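PDB 4AT2: 3-ketosteroid-delta4-5alpha-dehydrogenase from Rhodococcus jostii, which catalyses the flavin-dependent desaturation of the C4-C5 bond of 5alpha-3-ketosteroids in steroid catabolism, using bound FAD. Local coordinates for residues Glu386-Leu391 against Gly400-Thr405; Ala56-Ala61 against Lys206-Thr211. All blocks are in the same frame, centred on the assembly; numbering follows the deposited sequence.

Interaction 1 of 2, residues Glu386-Leu391 against Gly400-Thr405; sequences ETVEEL and GALQST
The side-chain amide of Gln403 lies across the aliphatic part of Glu389. Gln403 CD comes to 3.7 Å from Glu389 CB, and Gln403 NE2 to 3.7 Å from Glu389 CG. The amide and carboxylate planes are only 14° apart, but no direct hydrogen bond joins them. Two waters link them instead. One accepts from Gln403 NE2 at 2.9 Å, the other donates to Gln403 OE1 at 2.8 Å, and each donates weakly to a different carboxylate oxygen of Glu389. The Glu389 chain is extended, with CG anti to the backbone N (chi1 177°), which carries the carboxylate out to these waters. Beside this polar pair, Val388 points at the second helix. Val388 CG1 touches Gln403 CA at 3.9 Å and Leu402 CG at 4.0 Å, and the Val388 and Leu402 side chains cross at about a right angle. Leu391 CD2 meets Leu402 CD2 at 4.2 Å. The contact joins helices 388-394 and 401-413, a successive pair packed on the antiparallel sheet. Glu392 accepts from the backbone N of Leu402 and Gln403. Leu391 and Leu402 both rest on Ile358 of strand 356-360, Leu391 also reaches strands 383-385 and 435-439, and Ser404 packs on Ser404 of the second subunit.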
ATOM      1  N   GLU A 386     -39.787  -7.554  11.337  1.00 15.61           N
ATOM      2  CA  GLU A 386     -40.920  -6.773  10.860  1.00 16.65           C
ATOM      3  C   GLU A 386     -40.566  -5.294  10.748  1.00 15.68           C
ATOM      4  O   GLU A 386     -41.160  -4.580   9.943  1.00 16.26           O
ATOM      5  CB  GLU A 386     -42.117  -6.935  11.807  1.00 18.98           C
ATOM      6  CG  GLU A 386     -42.731  -8.329  11.830  1.00 22.71           C
ATOM      7  CD  GLU A 386     -43.266  -8.756  10.475  1.00 25.50           C
ATOM      8  OE1 GLU A 386     -44.117  -8.033   9.907  1.00 27.76           O
ATOM      9  OE2 GLU A 386     -42.825  -9.814   9.964  1.00 28.71           O
ATOM     10  N   THR A 387     -39.616  -4.837  11.567  1.00 14.40           N
ATOM     11  CA  THR A 387     -39.233  -3.425  11.586  1.00 13.54           C
ATOM     12  C   THR A 387     -37.713  -3.258  11.572  1.00 12.98           C
ATOM     13  O   THR A 387     -36.971  -4.166  11.951  1.00 12.82           O
ATOM     14  CB  THR A 387     -39.785  -2.692  12.831  1.00 13.64           C
ATOM     15  OG1 THR A 387     -39.169  -3.223  14.008  1.00 13.76           O
ATOM     16  CG2 THR A 387     -41.329  -2.831  12.954  1.00 14.24           C
ATOM     17  N   VAL A 388     -37.258  -2.086  11.122  1.00 12.47           N
ATOM     18  CA  VAL A 388     -35.840  -1.733  11.172  1.00 12.36           C
ATOM     19  C   VAL A 388     -35.339  -1.656  12.609  1.00 12.61           C
ATOM     20  O   VAL A 388     -34.222  -2.089  12.909  1.00 11.93           O
ATOM     21  CB  VAL A 388     -35.573  -0.407  10.431  1.00 12.06           C
ATOM     22  CG1 VAL A 388     -34.097  -0.010  10.503  1.00 11.66           C
ATOM     23  CG2 VAL A 388     -35.992  -0.540   8.979  1.00 12.37           C
ATOM     24  N   GLU A 389     -36.170  -1.116  13.500  1.00 13.15           N
ATOM     25  CA  GLU A 389     -35.822  -1.058  14.916  1.00 14.46           C
ATOM     26  C   GLU A 389     -35.469  -2.455  15.456  1.00 14.37           C
ATOM     27  O   GLU A 389     -34.462  -2.620  16.137  1.00 14.01           O
ATOM     28  CB  GLU A 389     -36.963  -0.439  15.727  1.00 16.40           C
ATOM     29  CG  GLU A 389     -36.694  -0.412  17.228  1.00 18.99           C
ATOM     30  CD  GLU A 389     -37.773   0.291  18.028  1.00 21.74           C
ATOM     31  OE1 GLU A 389     -38.834   0.648  17.469  1.00 24.32           O
ATOM     32  OE2 GLU A 389     -37.552   0.480  19.238  1.00 24.09           O
ATOM     33  N   GLU A 390     -36.291  -3.457  15.140  1.00 14.24           N
ATOM     34  CA  GLU A 390     -35.991  -4.820  15.581  1.00 14.51           C
ATOM     35  C   GLU A 390     -34.762  -5.396  14.892  1.00 13.33           C
ATOM     36  O   GLU A 390     -33.945  -6.045  15.536  1.00 12.95           O
ATOM     37  CB  GLU A 390     -37.172  -5.751  15.335  1.00 16.12           C
ATOM     38  CG  GLU A 390     -38.356  -5.521  16.243  1.00 18.75           C
ATOM     39  CD  GLU A 390     -39.597  -6.180  15.684  1.00 20.36           C
ATOM     40  OE1 GLU A 390     -40.199  -5.621  14.747  1.00 21.52           O
ATOM     41  OE2 GLU A 390     -39.949  -7.274  16.157  1.00 22.61           O
ATOM     42  N   LEU A 391     -34.627  -5.155  13.586  1.00 12.47           N
ATOM     43  CA  LEU A 391     -33.483  -5.678  12.844  1.00 11.95           C
ATOM     44  C   LEU A 391     -32.189  -5.133  13.446  1.00 11.67           C
ATOM     45  O   LEU A 391     -31.201  -5.857  13.609  1.00 11.29           O
ATOM     46  CB  LEU A 391     -33.582  -5.303  11.355  1.00 11.80           C
ATOM     47  CG  LEU A 391     -32.538  -5.937  10.434  1.00 11.71           C
ATOM     48  CD1 LEU A 391     -32.701  -7.455  10.342  1.00 12.24           C
ATOM     49  CD2 LEU A 391     -32.650  -5.324   9.046  1.00 11.38           C
ATOM     50  N   GLY A 400     -30.615   3.334  17.134  1.00 12.48           N
ATOM     51  CA  GLY A 400     -30.637   4.465  16.221  1.00 11.96           C
ATOM     52  C   GLY A 400     -29.634   4.411  15.073  1.00 11.35           C
ATOM     53  O   GLY A 400     -29.823   5.091  14.071  1.00 11.08           O
ATOM     54  N   ALA A 401     -28.559   3.629  15.209  1.00 11.18           N
ATOM     55  CA  ALA A 401     -27.494   3.613  14.183  1.00 10.82           C
ATOM     56  C   ALA A 401     -28.000   3.183  12.811  1.00 10.63           C
ATOM     57  O   ALA A 401     -27.712   3.841  11.793  1.00 10.67           O
ATOM     58  CB  ALA A 401     -26.320   2.733  14.617  1.00 11.18           C
ATOM     59  N   LEU A 402     -28.779   2.106  12.778  1.00 10.43           N
ATOM     60  CA  LEU A 402     -29.350   1.639  11.517  1.00 10.16           C
ATOM     61  C   LEU A 402     -30.667   2.356  11.213  1.00 10.05           C
ATOM     62  O   LEU A 402     -30.935   2.708  10.049  1.00  9.91           O
ATOM     63  CB  LEU A 402     -29.554   0.114  11.520  1.00 10.43           C
ATOM     64  CG  LEU A 402     -30.170  -0.488  10.244  1.00 10.47           C
ATOM     65  CD1 LEU A 402     -29.242  -0.361   9.037  1.00 10.68           C
ATOM     66  CD2 LEU A 402     -30.531  -1.948  10.513  1.00 10.67           C
ATOM     67  N   GLN A 403     -31.477   2.587  12.241  1.00  9.98           N
ATOM     68  CA  GLN A 403     -32.760   3.261  12.035  1.00 10.45           C
ATOM     69  C   GLN A 403     -32.572   4.602  11.344  1.00 10.33           C
ATOM     70  O   GLN A 403     -33.315   4.948  10.427  1.00 10.38           O
ATOM     71  CB  GLN A 403     -33.493   3.476  13.355  1.00 10.99           C
ATOM     72  CG  GLN A 403     -33.960   2.195  14.036  1.00 11.70           C
ATOM     73  CD  GLN A 403     -34.758   2.509  15.280  1.00 12.40           C
ATOM     74  OE1 GLN A 403     -35.880   3.030  15.201  1.00 13.37           O
ATOM     75  NE2 GLN A 403     -34.185   2.210  16.434  1.00 13.13           N
ATOM     76  N   SER A 404     -31.586   5.367  11.802  1.00 10.36           N
ATOM     77  CA  SER A 404     -31.355   6.690  11.229  1.00 10.47           C
ATOM     78  C   SER A 404     -30.854   6.599   9.792  1.00 10.18           C
ATOM     79  O   SER A 404     -31.300   7.367   8.947  1.00 10.21           O
ATOM     80  CB  SER A 404     -30.401   7.521  12.090  1.00 10.84           C
ATOM     81  OG  SER A 404     -29.124   6.915  12.182  1.00 11.60           O
ATOM     82  N   THR A 405     -29.948   5.664   9.519  1.00  9.69           N
ATOM     83  CA  THR A 405     -29.473   5.434   8.148  1.00  9.56           C
ATOM     84  C   THR A 405     -30.645   5.183   7.205  1.00  9.56           C
ATOM     85  O   THR A 405     -30.721   5.767   6.125  1.00  9.34           O
ATOM     86  CB  THR A 405     -28.492   4.248   8.122  1.00  9.60           C
ATOM     87  OG1 THR A 405     -27.281   4.677   8.746  1.00 10.19           O
ATOM     88  CG2 THR A 405     -28.195   3.753   6.688  1.00  9.52           C
TER
HETATM   89  O   HOH W   1     -35.023   2.592  19.167  1.00 28.67           O
HETATM   90  O   HOH W   2     -37.973   3.882  16.808  1.00 33.67           O

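Interaction 2 of 2, residues Ala56-Ala61 against Lys206-Thr211; sequences ASIEAA and KPLVET
Ile58 and Thr211 mark the closest approach of the two helical backbones, with Ile58 CA 7.0 Å from Thr211 CA, and the second helix is kinked at Pro207, whose N has no bond to the preceding turn. Ile58 spans the gap. Its CG1 stands beside the backbone N (chi1 -70°), and the nearly extended second torsion (164°) sends CD1 on toward helix 202-214. There CD1 fits between Leu208 and Thr211. Ile58 CD1 lies 3.4 Å from Leu208 O. Leu208 CB and Thr211 CG2 are also in contact with it. The contact with the carbonyl oxygen is van der Waals only. Ile58 crosses both partner side chains at about a right angle. Its other branch also takes part, with Ile58 CG2 4.1 Å from Thr211 CG2. Thr211 turns its methyl to Ile58 and its hydroxyl back to its own helix. Thr211 OG1 donates to Pro207 O at 2.8 Å, tilted 30° from the carbonyl plane. Thr211 N bonds the same oxygen from the opposite face, so two bonds grip it and the hydroxyl bond helps fix the methyl toward Ile58. Cutting Ile58 back to an alanine would probably open a gap between the helices and leave Leu208 CB and Thr211 CG2 without this apolar neighbour. Trp138 of helix 132-141 covers Ile58 and Leu208. Helix 51-62 carries the end of what is probably a Rossmann-type glycine-rich motif, consistent with FAD binding, and the Leu208 side chain is about 10 Å from FAD. The contact is thus mainly apolar, with no hydrogen bond between the segments. Side-chain fit and burial hold the helices together here, while the Thr211 hydroxyl is satisfied within its own helix.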
ATOM      1  N   ALA A  56       3.284 -12.677 -26.303  1.00 10.18           N
ATOM      2  CA  ALA A  56       4.697 -12.406 -26.583  1.00 10.30           C
ATOM      3  C   ALA A  56       5.208 -13.365 -27.647  1.00 10.59           C
ATOM      4  O   ALA A  56       5.911 -12.954 -28.572  1.00 10.94           O
ATOM      5  CB  ALA A  56       5.539 -12.524 -25.321  1.00 10.10           C
ATOM      6  N   SER A  57       4.842 -14.638 -27.516  1.00 10.65           N
ATOM      7  CA  SER A  57       5.329 -15.662 -28.446  0.50 10.94           C
ATOM      8  C   SER A  57       4.841 -15.408 -29.870  1.00 11.29           C
ATOM      9  O   SER A  57       5.603 -15.583 -30.823  1.00 11.60           O
ATOM     10  CB  SER A  57       4.969 -17.080 -27.977  0.50 10.90           C
ATOM     11  OG  SER A  57       3.634 -17.422 -28.300  0.50 10.71           O
ATOM     12  N   ILE A  58       3.585 -14.965 -30.003  1.00 11.37           N
ATOM     13  CA  ILE A  58       3.019 -14.684 -31.326  1.00 11.70           C
ATOM     14  C   ILE A  58       3.787 -13.566 -32.011  1.00 11.90           C
ATOM     15  O   ILE A  58       4.199 -13.709 -33.169  1.00 12.25           O
ATOM     16  CB  ILE A  58       1.510 -14.358 -31.250  1.00 11.59           C
ATOM     17  CG1 ILE A  58       0.737 -15.625 -30.883  1.00 11.63           C
ATOM     18  CG2 ILE A  58       0.996 -13.772 -32.565  1.00 11.87           C
ATOM     19  CD1 ILE A  58      -0.681 -15.354 -30.405  1.00 11.52           C
ATOM     20  N   GLU A  59       4.002 -12.464 -31.293  1.00 11.82           N
ATOM     21  CA  GLU A  59       4.701 -11.332 -31.889  1.00 12.19           C
ATOM     22  C   GLU A  59       6.150 -11.686 -32.204  1.00 12.36           C
ATOM     23  O   GLU A  59       6.649 -11.331 -33.269  1.00 12.76           O
ATOM     24  CB  GLU A  59       4.624 -10.081 -31.007  1.00 11.93           C
ATOM     25  CG  GLU A  59       3.229  -9.464 -30.931  1.00 12.18           C
ATOM     26  CD  GLU A  59       2.814  -8.694 -32.181  1.00 12.64           C
ATOM     27  OE1 GLU A  59       3.453  -8.838 -33.245  1.00 13.28           O
ATOM     28  OE2 GLU A  59       1.827  -7.935 -32.119  1.00 12.87           O
ATOM     29  N   ALA A  60       6.812 -12.401 -31.297  1.00 12.27           N
ATOM     30  CA  ALA A  60       8.219 -12.731 -31.515  1.00 12.50           C
ATOM     31  C   ALA A  60       8.369 -13.646 -32.740  1.00 13.00           C
ATOM     32  O   ALA A  60       9.282 -13.458 -33.550  1.00 13.36           O
ATOM     33  CB  ALA A  60       8.830 -13.368 -30.273  1.00 12.26           C
ATOM     34  N   ALA A  61       7.463 -14.612 -32.878  1.00 13.17           N
ATOM     35  CA  ALA A  61       7.492 -15.538 -34.005  1.00 13.95           C
ATOM     36  C   ALA A  61       7.167 -14.830 -35.327  1.00 14.58           C
ATOM     37  O   ALA A  61       7.802 -15.098 -36.352  1.00 15.32           O
ATOM     38  CB  ALA A  61       6.542 -16.699 -33.768  1.00 13.84           C
ATOM     39  N   LYS A 206      -7.130 -20.313 -26.200  1.00 17.10           N
ATOM     40  CA  LYS A 206      -7.105 -21.366 -27.222  1.00 17.53           C
ATOM     41  C   LYS A 206      -6.762 -20.843 -28.631  1.00 17.13           C
ATOM     42  O   LYS A 206      -5.827 -21.358 -29.252  1.00 16.84           O
ATOM     43  CB  LYS A 206      -8.414 -22.175 -27.208  1.00 19.06           C
ATOM     44  CG  LYS A 206      -8.452 -23.323 -28.204  1.00 21.21           C
ATOM     45  CD  LYS A 206      -9.768 -24.069 -28.073  1.00 23.46           C
ATOM     46  CE  LYS A 206      -9.753 -25.380 -28.843  1.00 25.76           C
ATOM     47  NZ  LYS A 206     -10.443 -25.237 -30.152  1.00 28.17           N
ATOM     48  N   PRO A 207      -7.492 -19.817 -29.135  1.00 16.68           N
ATOM     49  CA  PRO A 207      -7.118 -19.283 -30.460  1.00 16.46           C
ATOM     50  C   PRO A 207      -5.697 -18.711 -30.531  1.00 15.77           C
ATOM     51  O   PRO A 207      -5.044 -18.829 -31.567  1.00 15.67           O
ATOM     52  CB  PRO A 207      -8.140 -18.162 -30.709  1.00 16.64           C
ATOM     53  CG  PRO A 207      -9.255 -18.413 -29.757  1.00 16.82           C
ATOM     54  CD  PRO A 207      -8.674 -19.130 -28.575  1.00 16.44           C
ATOM     55  N   LEU A 208      -5.227 -18.103 -29.444  1.00 15.16           N
ATOM     56  CA  LEU A 208      -3.863 -17.559 -29.404  1.00 14.79           C
ATOM     57  C   LEU A 208      -2.824 -18.683 -29.444  1.00 14.52           C
ATOM     58  O   LEU A 208      -1.809 -18.583 -30.140  1.00 14.22           O
ATOM     59  CB  LEU A 208      -3.663 -16.658 -28.175  1.00 14.49           C
ATOM     60  CG  LEU A 208      -4.531 -15.386 -28.113  1.00 14.97           C
ATOM     61  CD1 LEU A 208      -4.115 -14.494 -26.950  1.00 14.65           C
ATOM     62  CD2 LEU A 208      -4.464 -14.577 -29.393  1.00 15.42           C
ATOM     63  N   VAL A 209      -3.096 -19.763 -28.718  1.00 14.76           N
ATOM     64  CA  VAL A 209      -2.214 -20.927 -28.724  1.00 15.16           C
ATOM     65  C   VAL A 209      -2.153 -21.541 -30.127  1.00 15.87           C
ATOM     66  O   VAL A 209      -1.068 -21.834 -30.636  1.00 15.97           O
ATOM     67  CB  VAL A 209      -2.630 -21.963 -27.651  1.00 15.31           C
ATOM     68  CG1 VAL A 209      -1.919 -23.295 -27.868  1.00 15.86           C
ATOM     69  CG2 VAL A 209      -2.316 -21.417 -26.261  1.00 14.78           C
ATOM     70  N   GLU A 210      -3.317 -21.697 -30.758  1.00 16.39           N
ATOM     71  CA  GLU A 210      -3.387 -22.177 -32.142  1.00 17.39           C
ATOM     72  C   GLU A 210      -2.548 -21.299 -33.071  1.00 16.81           C
ATOM     73  O   GLU A 210      -1.803 -21.806 -33.909  1.00 17.05           O
ATOM     74  CB  GLU A 210      -4.835 -22.197 -32.632  1.00 19.24           C
ATOM     75  CG  GLU A 210      -5.723 -23.217 -31.935  1.00 21.62           C
ATOM     76  CD  GLU A 210      -7.159 -23.171 -32.430  1.00 23.71           C
ATOM     77  OE1 GLU A 210      -7.665 -22.071 -32.754  1.00 25.63           O
ATOM     78  OE2 GLU A 210      -7.789 -24.243 -32.498  1.00 25.93           O
ATOM     79  N   THR A 211      -2.657 -19.984 -32.894  1.00 15.99           N
ATOM     80  CA  THR A 211      -1.904 -19.018 -33.683  1.00 15.60           C
ATOM     81  C   THR A 211      -0.401 -19.215 -33.469  1.00 15.53           C
ATOM     82  O   THR A 211       0.366 -19.308 -34.428  1.00 15.29           O
ATOM     83  CB  THR A 211      -2.323 -17.568 -33.333  1.00 15.16           C
ATOM     84  OG1 THR A 211      -3.714 -17.392 -33.632  1.00 15.15           O
ATOM     85  CG2 THR A 211      -1.507 -16.549 -34.126  1.00 15.12           C
TER

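Interaction 1 and interaction 2 both pair two helices, but they share no element and do not touch. Their centres are 57 Å apart, on opposite sides of the chain's centre. Interaction 2 is the buried one. It joins helices distant in sequence and lies near the bound FAD, with the Leu208 side chain about 10 Å from the cofactor. Interaction 1 is only partly buried. It joins helices that follow each other closely in the chain, far out near the second subunit. The chemistry follows the place. The buried contact is van der Waals, almost all of it between apolar side chains. The outer one grades from leucines against a sheet to a glutamine and a glutamate linked loosely through water.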